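Beta-lactamase (Klebsiella pneumoniae, PDB 6HUH) probably catalyses the hydrolysis of beta-lactam antibiotics to substituted beta-amino acids, as a class D serine beta-lactamase that confers antibiotic resistance. Local coordinates at residues P187-W192 with E259-L264; G65-E70 with I103-R108; I153-Q158 with V233-Q238. One frame throughout, in Å; residues are numbered along the deposited sequence.

Interaction 1. Residues P187-W192 with E259-L264; sequences PDIDGW and EQLKKL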
loop_
_atom_site.group_PDB
_atom_site.type_symbol
_atom_site.label_atom_id
_atom_site.label_comp_id
_atom_site.label_asym_id
_atom_site.label_seq_id
_atom_site.Cartn_x
_atom_site.Cartn_y
_atom_site.Cartn_z
ATOM N N PRO A 187 -10.054 -1.291 5.273
ATOM C CA PRO A 187 -11.183 -0.526 4.716
ATOM C C PRO A 187 -12.152 -0.092 5.807
ATOM O O PRO A 187 -12.373 -0.822 6.785
ATOM C CB PRO A 187 -11.852 -1.507 3.737
ATOM C CG PRO A 187 -10.833 -2.536 3.454
ATOM C CD PRO A 187 -10.027 -2.658 4.713
ATOM N N ASP A 188 -12.728 1.100 5.617
ATOM C CA ASP A 188 -13.677 1.750 6.509
ATOM C C ASP A 188 -15.013 0.993 6.628
ATOM O O ASP A 188 -15.308 0.072 5.853
ATOM C CB ASP A 188 -13.968 3.162 5.958
ATOM C CG ASP A 188 -13.092 4.294 6.473
ATOM O OD1 ASP A 188 -11.861 4.077 6.628
ATOM O OD2 ASP A 188 -13.621 5.427 6.635
ATOM N N ILE A 189 -15.810 1.406 7.629
ATOM C CA ILE A 189 -17.194 1.041 7.915
ATOM C C ILE A 189 -17.800 2.420 8.281
ATOM O O ILE A 189 -17.353 3.016 9.254
ATOM C CB ILE A 189 -17.326 -0.043 9.035
ATOM C CG1 ILE A 189 -16.695 -1.385 8.587
ATOM C CG2 ILE A 189 -18.804 -0.244 9.422
ATOM C CD1 ILE A 189 -16.519 -2.420 9.666
ATOM N N ASP A 190 -18.728 2.964 7.460
ATOM C CA ASP A 190 -19.294 4.322 7.640
ATOM C C ASP A 190 -18.162 5.353 7.950
ATOM O O ASP A 190 -17.238 5.502 7.139
ATOM C CB ASP A 190 -20.468 4.367 8.664
ATOM C CG ASP A 190 -21.407 5.581 8.543
ATOM O OD1 ASP A 190 -20.943 6.723 8.787
ATOM O OD2 ASP A 190 -22.624 5.378 8.266
ATOM N N GLY A 191 -18.208 5.989 9.121
ATOM C CA GLY A 191 -17.193 6.958 9.517
ATOM C C GLY A 191 -16.090 6.384 10.385
ATOM O O GLY A 191 -15.195 7.118 10.812
ATOM N N TRP A 192 -16.151 5.072 10.647
ATOM C CA TRP A 192 -15.206 4.346 11.476
ATOM C C TRP A 192 -13.937 3.995 10.703
ATOM O O TRP A 192 -13.991 3.556 9.547
ATOM C CB TRP A 192 -15.863 3.086 12.082
ATOM C CG TRP A 192 -16.983 3.407 13.026
ATOM C CD1 TRP A 192 -18.274 3.708 12.701
ATOM C CD2 TRP A 192 -16.899 3.491 14.456
ATOM N NE1 TRP A 192 -18.996 3.990 13.839
ATOM C CE2 TRP A 192 -18.174 3.879 14.928
ATOM C CE3 TRP A 192 -15.858 3.303 15.387
ATOM C CZ2 TRP A 192 -18.445 4.060 16.286
ATOM C CZ3 TRP A 192 -16.130 3.483 16.735
ATOM C CH2 TRP A 192 -17.412 3.856 17.170
ATOM N N GLU A 259 -22.766 -4.002 13.839
ATOM C CA GLU A 259 -23.693 -4.061 14.972
ATOM C C GLU A 259 -23.040 -3.583 16.293
ATOM O O GLU A 259 -23.664 -2.832 17.027
ATOM C CB GLU A 259 -24.363 -5.441 15.121
ATOM C CG GLU A 259 -23.432 -6.607 15.376
ATOM C CD GLU A 259 -24.146 -7.938 15.435
ATOM O OE1 GLU A 259 -24.629 -8.303 16.532
ATOM O OE2 GLU A 259 -24.211 -8.622 14.389
ATOM N N GLN A 260 -21.779 -3.970 16.554
ATOM C CA GLN A 260 -21.005 -3.599 17.750
ATOM C C GLN A 260 -20.724 -2.127 17.788
ATOM O O GLN A 260 -20.659 -1.554 18.878
ATOM C CB GLN A 260 -19.673 -4.338 17.794
ATOM C CG GLN A 260 -19.813 -5.826 17.690
ATOM C CD GLN A 260 -20.640 -6.382 18.815
ATOM O OE1 GLN A 260 -21.789 -6.770 18.624
ATOM N NE2 GLN A 260 -20.082 -6.410 20.018
ATOM N N LEU A 261 -20.514 -1.524 16.597
ATOM C CA LEU A 261 -20.243 -0.105 16.418
ATOM C C LEU A 261 -21.539 0.655 16.696
ATOM O O LEU A 261 -21.516 1.661 17.401
ATOM C CB LEU A 261 -19.763 0.128 14.979
ATOM C CG LEU A 261 -18.262 0.164 14.680
ATOM C CD1 LEU A 261 -17.536 -1.019 15.218
ATOM C CD2 LEU A 261 -18.042 0.144 13.210
ATOM N N LYS A 262 -22.669 0.140 16.177
ATOM C CA LYS A 262 -24.007 0.699 16.351
ATOM C C LYS A 262 -24.382 0.628 17.841
ATOM O O LYS A 262 -24.899 1.607 18.382
ATOM C CB LYS A 262 -25.029 -0.086 15.493
ATOM C CG LYS A 262 -26.410 0.578 15.331
ATOM C CD LYS A 262 -27.590 -0.043 16.162
ATOM C CE LYS A 262 -28.160 -1.354 15.651
ATOM N NZ LYS A 262 -27.361 -2.551 16.052
ATOM N N LYS A 263 -24.088 -0.520 18.502
ATOM C CA LYS A 263 -24.311 -0.763 19.933
ATOM C C LYS A 263 -23.504 0.249 20.747
ATOM O O LYS A 263 -23.991 0.741 21.771
ATOM C CB LYS A 263 -23.841 -2.175 20.336
ATOM C CG LYS A 263 -24.845 -3.295 20.148
ATOM C CD LYS A 263 -24.423 -4.496 21.013
ATOM C CE LYS A 263 -24.677 -5.843 20.374
ATOM N NZ LYS A 263 -26.110 -6.260 20.447
ATOM N N LEU A 264 -22.263 0.548 20.284
ATOM C CA LEU A 264 -21.325 1.484 20.901
ATOM C C LEU A 264 -21.830 2.926 20.829
ATOM O O LEU A 264 -21.488 3.714 21.711
ATOM C CB LEU A 264 -19.941 1.349 20.235
ATOM C CG LEU A 264 -18.725 1.765 21.051
ATOM C CD1 LEU A 264 -18.449 0.787 22.201
ATOM C CD2 LEU A 264 -17.512 1.878 20.164
#

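Interaction 2. Residues G65-E70 with I103-R108; sequences GFLVDE and IWYSQR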
loop_
_atom_site.group_PDB
_atom_site.type_symbol
_atom_site.label_atom_id
_atom_site.label_comp_id
_atom_site.label_asym_id
_atom_site.label_seq_id
_atom_site.Cartn_x
_atom_site.Cartn_y
_atom_site.Cartn_z
ATOM N N GLY A 65 13.601 3.632 16.211
ATOM C CA GLY A 65 14.079 4.341 15.034
ATOM C C GLY A 65 14.486 3.460 13.873
ATOM O O GLY A 65 14.969 3.978 12.858
ATOM N N PHE A 66 14.297 2.125 14.003
ATOM C CA PHE A 66 14.598 1.177 12.936
ATOM C C PHE A 66 13.696 1.456 11.746
ATOM O O PHE A 66 14.155 1.436 10.597
ATOM C CB PHE A 66 14.381 -0.271 13.387
ATOM C CG PHE A 66 14.778 -1.238 12.296
ATOM C CD1 PHE A 66 16.114 -1.425 11.964
ATOM C CD2 PHE A 66 13.820 -1.899 11.550
ATOM C CE1 PHE A 66 16.489 -2.310 10.958
ATOM C CE2 PHE A 66 14.194 -2.755 10.512
ATOM C CZ PHE A 66 15.529 -2.960 10.232
ATOM N N LEU A 67 12.401 1.653 12.028
ATOM C CA LEU A 67 11.393 1.966 11.028
ATOM C C LEU A 67 11.238 3.468 11.046
ATOM O O LEU A 67 11.166 4.069 12.128
ATOM C CB LEU A 67 10.069 1.255 11.341
ATOM C CG LEU A 67 10.121 -0.261 11.494
ATOM C CD1 LEU A 67 8.814 -0.771 12.020
ATOM C CD2 LEU A 67 10.527 -0.967 10.189
ATOM N N VAL A 68 11.288 4.085 9.858
ATOM C CA VAL A 68 11.244 5.540 9.703
ATOM C C VAL A 68 9.808 6.008 9.582
ATOM O O VAL A 68 9.374 6.873 10.347
ATOM C CB VAL A 68 12.127 6.015 8.517
ATOM C CG1 VAL A 68 12.012 7.525 8.295
ATOM C CG2 VAL A 68 13.573 5.605 8.722
ATOM N N ASP A 69 9.094 5.447 8.589
ATOM C CA ASP A 69 7.689 5.703 8.283
ATOM C C ASP A 69 7.106 4.505 7.550
ATOM O O ASP A 69 7.586 3.399 7.732
ATOM C CB ASP A 69 7.485 7.042 7.518
ATOM C CG ASP A 69 8.312 7.250 6.268
ATOM O OD1 ASP A 69 8.603 6.254 5.572
ATOM O OD2 ASP A 69 8.617 8.415 5.951
ATOM N N GLU A 70 6.094 4.721 6.724
ATOM C CA GLU A 70 5.377 3.675 6.005
ATOM C C GLU A 70 6.155 3.175 4.788
ATOM O O GLU A 70 5.969 2.046 4.336
ATOM C CB GLU A 70 3.991 4.201 5.589
ATOM C CG GLU A 70 3.106 4.656 6.745
ATOM C CD GLU A 70 3.379 6.013 7.372
ATOM O OE1 GLU A 70 4.266 6.750 6.879
ATOM O OE2 GLU A 70 2.704 6.337 8.373
ATOM N N ILE A 103 8.010 -12.199 7.139
ATOM C CA ILE A 103 8.686 -12.611 8.359
ATOM C C ILE A 103 10.145 -12.203 8.384
ATOM O O ILE A 103 10.625 -11.837 9.454
ATOM C CB ILE A 103 8.488 -14.110 8.685
ATOM C CG1 ILE A 103 9.257 -15.021 7.727
ATOM C CG2 ILE A 103 6.992 -14.474 8.754
ATOM C CD1 ILE A 103 9.384 -16.455 8.187
ATOM N N TRP A 104 10.850 -12.231 7.225
ATOM C CA TRP A 104 12.268 -11.868 7.177
ATOM C C TRP A 104 12.517 -10.409 7.551
ATOM O O TRP A 104 13.550 -10.108 8.139
ATOM C CB TRP A 104 12.939 -12.248 5.859
ATOM C CG TRP A 104 12.426 -11.610 4.600
ATOM C CD1 TRP A 104 11.746 -12.242 3.603
ATOM C CD2 TRP A 104 12.771 -10.304 4.083
ATOM N NE1 TRP A 104 11.578 -11.394 2.531
ATOM C CE2 TRP A 104 12.186 -10.195 2.805
ATOM C CE3 TRP A 104 13.486 -9.203 4.592
ATOM C CZ2 TRP A 104 12.249 -9.017 2.051
ATOM C CZ3 TRP A 104 13.555 -8.043 3.840
ATOM C CH2 TRP A 104 12.955 -7.962 2.580
ATOM N N TYR A 105 11.548 -9.524 7.278
ATOM C CA TYR A 105 11.611 -8.099 7.609
ATOM C C TYR A 105 11.450 -7.905 9.128
ATOM O O TYR A 105 11.982 -6.946 9.691
ATOM C CB TYR A 105 10.548 -7.329 6.816
ATOM C CG TYR A 105 10.709 -5.829 6.841
ATOM C CD1 TYR A 105 10.113 -5.060 7.834
ATOM C CD2 TYR A 105 11.400 -5.165 5.828
ATOM C CE1 TYR A 105 10.247 -3.673 7.856
ATOM C CE2 TYR A 105 11.502 -3.777 5.814
ATOM C CZ TYR A 105 10.943 -3.036 6.844
ATOM O OH TYR A 105 11.075 -1.670 6.868
ATOM N N SER A 106 10.768 -8.843 9.801
ATOM C CA SER A 106 10.601 -8.787 11.255
ATOM C C SER A 106 11.893 -9.211 11.931
ATOM O O SER A 106 12.251 -8.629 12.959
ATOM C CB SER A 106 9.463 -9.693 11.697
ATOM O OG SER A 106 8.207 -9.197 11.266
ATOM N N GLN A 107 12.600 -10.225 11.341
ATOM C CA GLN A 107 13.893 -10.748 11.819
ATOM C C GLN A 107 14.969 -9.685 11.657
ATOM O O GLN A 107 15.817 -9.553 12.536
ATOM C CB GLN A 107 14.302 -12.025 11.076
ATOM C CG GLN A 107 13.216 -13.093 11.016
ATOM C CD GLN A 107 13.714 -14.424 10.513
ATOM O OE1 GLN A 107 14.447 -14.521 9.519
ATOM N NE2 GLN A 107 13.292 -15.489 11.173
ATOM N N ARG A 108 14.915 -8.897 10.565
ATOM C CA ARG A 108 15.845 -7.785 10.306
ATOM C C ARG A 108 15.740 -6.754 11.417
ATOM O O ARG A 108 16.765 -6.249 11.877
ATOM C CB ARG A 108 15.524 -7.087 8.980
ATOM C CG ARG A 108 15.765 -7.926 7.752
ATOM C CD ARG A 108 17.206 -7.939 7.299
ATOM N NE ARG A 108 17.241 -8.057 5.848
ATOM C CZ ARG A 108 17.242 -9.205 5.183
ATOM N NH1 ARG A 108 17.257 -10.361 5.838
ATOM N NH2 ARG A 108 17.247 -9.208 3.858
#

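Interaction 3. Residues I153-Q158 with V233-Q238; sequences ISPQEQ and VHTVIQ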
loop_
_atom_site.group_PDB
_atom_site.type_symbol
_atom_site.label_atom_id
_atom_site.label_comp_id
_atom_site.label_asym_id
_atom_site.label_seq_id
_atom_site.Cartn_x
_atom_site.Cartn_y
_atom_site.Cartn_z
ATOM N N ILE A 153 -0.131 -15.837 23.273
ATOM C CA ILE A 153 -1.039 -14.826 23.799
ATOM C C ILE A 153 -2.499 -15.323 23.718
ATOM O O ILE A 153 -2.890 -15.998 22.750
ATOM C CB ILE A 153 -0.811 -13.423 23.143
ATOM C CG1 ILE A 153 -1.544 -12.284 23.925
ATOM C CG2 ILE A 153 -1.154 -13.414 21.636
ATOM C CD1 ILE A 153 -0.951 -10.875 23.742
ATOM N N SER A 154 -3.283 -15.024 24.759
ATOM C CA SER A 154 -4.693 -15.374 24.787
ATOM C C SER A 154 -5.521 -14.211 24.149
ATOM O O SER A 154 -5.088 -13.038 24.207
ATOM C CB SER A 154 -5.134 -15.694 26.209
ATOM O OG SER A 154 -5.938 -14.662 26.744
ATOM N N PRO A 155 -6.689 -14.502 23.504
ATOM C CA PRO A 155 -7.480 -13.404 22.902
ATOM C C PRO A 155 -7.799 -12.252 23.873
ATOM O O PRO A 155 -7.858 -11.093 23.435
ATOM C CB PRO A 155 -8.726 -14.112 22.366
ATOM C CG PRO A 155 -8.274 -15.506 22.125
ATOM C CD PRO A 155 -7.333 -15.808 23.252
ATOM N N GLN A 156 -7.948 -12.574 25.189
ATOM C CA GLN A 156 -8.194 -11.621 26.273
ATOM C C GLN A 156 -7.000 -10.709 26.410
ATOM O O GLN A 156 -7.162 -9.486 26.368
ATOM C CB GLN A 156 -8.423 -12.341 27.613
ATOM C CG GLN A 156 -9.869 -12.632 27.940
ATOM C CD GLN A 156 -9.970 -13.734 28.967
ATOM O OE1 GLN A 156 -9.035 -13.984 29.747
ATOM N NE2 GLN A 156 -11.109 -14.436 28.972
ATOM N N GLU A 157 -5.798 -11.306 26.570
ATOM C CA GLU A 157 -4.523 -10.601 26.710
ATOM C C GLU A 157 -4.256 -9.685 25.517
ATOM O O GLU A 157 -3.842 -8.554 25.742
ATOM C CB GLU A 157 -3.364 -11.589 26.892
ATOM C CG GLU A 157 -3.365 -12.358 28.194
ATOM C CD GLU A 157 -2.314 -13.449 28.273
ATOM O OE1 GLU A 157 -2.058 -14.109 27.238
ATOM O OE2 GLU A 157 -1.773 -13.674 29.382
ATOM N N GLN A 158 -4.525 -10.160 24.263
ATOM C CA GLN A 158 -4.400 -9.394 22.993
ATOM C C GLN A 158 -5.200 -8.092 23.003
ATOM O O GLN A 158 -4.688 -7.064 22.557
ATOM C CB GLN A 158 -4.885 -10.227 21.810
ATOM C CG GLN A 158 -3.809 -11.092 21.233
ATOM C CD GLN A 158 -3.218 -10.565 19.967
ATOM O OE1 GLN A 158 -3.118 -9.344 19.737
ATOM N NE2 GLN A 158 -2.784 -11.497 19.127
ATOM N N VAL A 233 -11.009 -9.033 18.752
ATOM C CA VAL A 233 -10.076 -10.146 18.622
ATOM C C VAL A 233 -10.895 -11.334 18.144
ATOM O O VAL A 233 -11.956 -11.617 18.711
ATOM C CB VAL A 233 -9.329 -10.464 19.954
ATOM C CG1 VAL A 233 -8.333 -11.602 19.774
ATOM C CG2 VAL A 233 -8.621 -9.241 20.531
ATOM N N HIS A 234 -10.427 -12.024 17.094
ATOM C CA HIS A 234 -11.131 -13.207 16.586
ATOM C C HIS A 234 -10.182 -14.313 16.149
ATOM O O HIS A 234 -9.196 -14.036 15.475
ATOM C CB HIS A 234 -12.127 -12.833 15.480
ATOM C CG HIS A 234 -12.948 -13.970 14.941
ATOM N ND1 HIS A 234 -13.703 -14.773 15.764
ATOM C CD2 HIS A 234 -13.150 -14.356 13.659
ATOM C CE1 HIS A 234 -14.317 -15.634 14.971
ATOM N NE2 HIS A 234 -14.014 -15.419 13.696
ATOM N N THR A 235 -10.475 -15.565 16.546
ATOM C CA THR A 235 -9.679 -16.731 16.149
ATOM C C THR A 235 -10.499 -17.728 15.364
ATOM O O THR A 235 -11.690 -17.894 15.630
ATOM C CB THR A 235 -8.973 -17.414 17.310
ATOM O OG1 THR A 235 -9.947 -17.835 18.242
ATOM C CG2 THR A 235 -7.931 -16.532 17.973
ATOM N N VAL A 236 -9.857 -18.392 14.402
ATOM C CA VAL A 236 -10.487 -19.431 13.597
ATOM C C VAL A 236 -9.638 -20.673 13.761
ATOM O O VAL A 236 -8.462 -20.669 13.385
ATOM C CB VAL A 236 -10.634 -19.044 12.102
ATOM C CG1 VAL A 236 -11.060 -20.237 11.260
ATOM C CG2 VAL A 236 -11.604 -17.890 11.926
ATOM N N ILE A 237 -10.216 -21.730 14.310
ATOM C CA ILE A 237 -9.488 -22.984 14.429
ATOM C C ILE A 237 -10.075 -23.950 13.401
ATOM O O ILE A 237 -11.271 -24.260 13.455
ATOM C CB ILE A 237 -9.381 -23.541 15.892
ATOM C CG1 ILE A 237 -8.343 -22.734 16.743
ATOM C CG2 ILE A 237 -8.991 -25.019 15.886
ATOM C CD1 ILE A 237 -8.791 -21.402 17.341
ATOM N N GLN A 238 -9.250 -24.370 12.434
ATOM C CA GLN A 238 -9.679 -25.255 11.361
ATOM C C GLN A 238 -8.556 -26.136 10.835
ATOM O O GLN A 238 -7.382 -25.891 11.098
ATOM C CB GLN A 238 -10.284 -24.436 10.199
ATOM C CG GLN A 238 -9.400 -23.284 9.719
ATOM C CD GLN A 238 -9.278 -23.211 8.223
ATOM O OE1 GLN A 238 -10.040 -22.502 7.558
ATOM N NE2 GLN A 238 -8.287 -23.902 7.663
#

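Interaction 1. Residues P187-W192 with E259-L264
W192 lays its indole against the helix carrying L261 and L264, an almost wholly apolar contact of leucine and isoleucine branches with the rings. The CD2 methyl of L261 sits over the five-membered ring of W192, 3.6 Å from its centroid and 18° off the normal, a CH-pi contact on one face. CG of L261 lies above the middle of the same indole, so the leucine spreads over both rings and not over one edge. At the far end of the indole, L264 CD2 approaches W192 CH2 obliquely at 3.6 Å. I189 adds its CG2 branch, 3.9 Å from L261 CD2, and its side chain crosses that of the leucine at about a right angle. The aromatic reaches the helix because its CG stands anti to the carbonyl carbon (chi1 -64°). Beside the pyrrole edge, a type II' turn from I189 to W192 brings the two residues together, closed by the bond from W192 N to I189 O at 2.8 Å; the same carbonyl oxygen lies in plane at that edge. D190 in the turn makes a salt bridge to K225. The turn is the tight hairpin between strands 185-189 and 192-201, at one margin of the antiparallel sheet. I189 also packs on F254, L257 and P258 of helix 245-264, W192 on A223 and K225 of strand 215-225, and L261 and L264 on L230 of strand 228-238.

Interaction 2. Residues G65-E70 with I103-R108
This is van der Waals packing of F66 and L67, in the loop that leaves helix 56-64, against Y105 and R108 on helix 103-113, in the helical part of the enzyme. L67 meets Y105 with one methyl: CD2 comes to the edge of the phenol ring, near its plane, 3.6 Å from Y105 CE1 and 3.4 Å from Y105 OH. Y105 holds CG anti to its backbone N (chi1 -167°), which carries the ring from the helix across to the loop. Its hydroxyl bonds to the carbonyl oxygen of P73, so the rim touched by the leucine is also held by a polar partner. F66 makes a looser contact. The end of its ring stands obliquely to the backbone of R108, with F66 CZ 3.9 Å from R108 O and 4.3 Å from R108 CB. R108 turns its charged end away from the phenylalanine: the guanidinium bonds to P76 O, makes a salt bridge to D81, and lies with one face on W104, whose CE3 is 3.8 Å above its plane. I103 is the last residue of a Ser-Val-Ile sequence that probably corresponds to the SxV motif of the penicillin-recognising serine enzymes, with isoleucine in the third place; in that case the helix continues from what is an active-site element in relatives. Its next turn brings S106 OG to the carboxylated lysine at position 54, the modification distinctive of class D enzymes. G65, just past helix 56-64, leaves helical geometry with positive phi, which suits glycine. L67 packs besides on Y62 of that helix and on P94 and W97 of helix 94-99, while Y105 shares P94.

Interaction 3. Residues I153-Q158 with V233-Q238
V233 sets CG1 anti to its backbone N (chi1 -178°) and CG2 anti to its carbonyl carbon, and the two methyls divide the work against P155. CG1 takes the ring side, 3.6 Å from P155 CB; CG2 lies alongside the carbonyl, 3.5 Å from P155 O, and reaches on to Q158 CB at 4.1 Å. Two residues up the same face of the strand, T235 CG2 brushes P155 CG at 4.3 Å. Q158 offers its CB, while its chain bends at chi2 (-102°) and takes the amide to T52 OG1, next to the predicted nucleophile S51. The proline begins helix 155-166, and a capping box shapes that start. S154 is the N-cap; its backbone N binds E157 OE1 at 2.9 Å, nearly straight at 164°, on the anti side of the carboxylate. In return S154 OG accepts weak bonds from the backbone N of Q156 and of E157. The disulfide partners C26 and C43 flank the joint: P155 and T235 pack on C26, and the backbones of T235 and Q156 bond to C26 and C43. Helix 155-166 docks by its first turn on strand 228-238, whose other face sends H234 to E252 of helix 245-264. All four touching residues are buried, and what meets is mainly hydrocarbon, so dispersion and shape join helix to strand, while the N-H groups of Q156 and E157 have the weak cap bonds, the N-H of S154 has E157, and the amide of Q158 has T52.

In the fold
Interaction 3 includes strand 228-238, and the leucines of interaction 1 pack on its other face: helix 245-264 lies on one side of the sheet, the start of helix 155-166 on the other. Their centres are about 21 Å apart and their nearest atoms about 9 Å. Interaction 2 belongs to the helical part, on the opposite side of the chain's centre from interaction 3, with about 25 Å between their centres. The predicted nucleophile S51 is near interactions 2 and 3, its side chain about 10 Å from that of Y105 and about 9 Å from that of Q158. Interaction 1 is the remote one, at the sheet margin, about 31 Å from interaction 2 between centres.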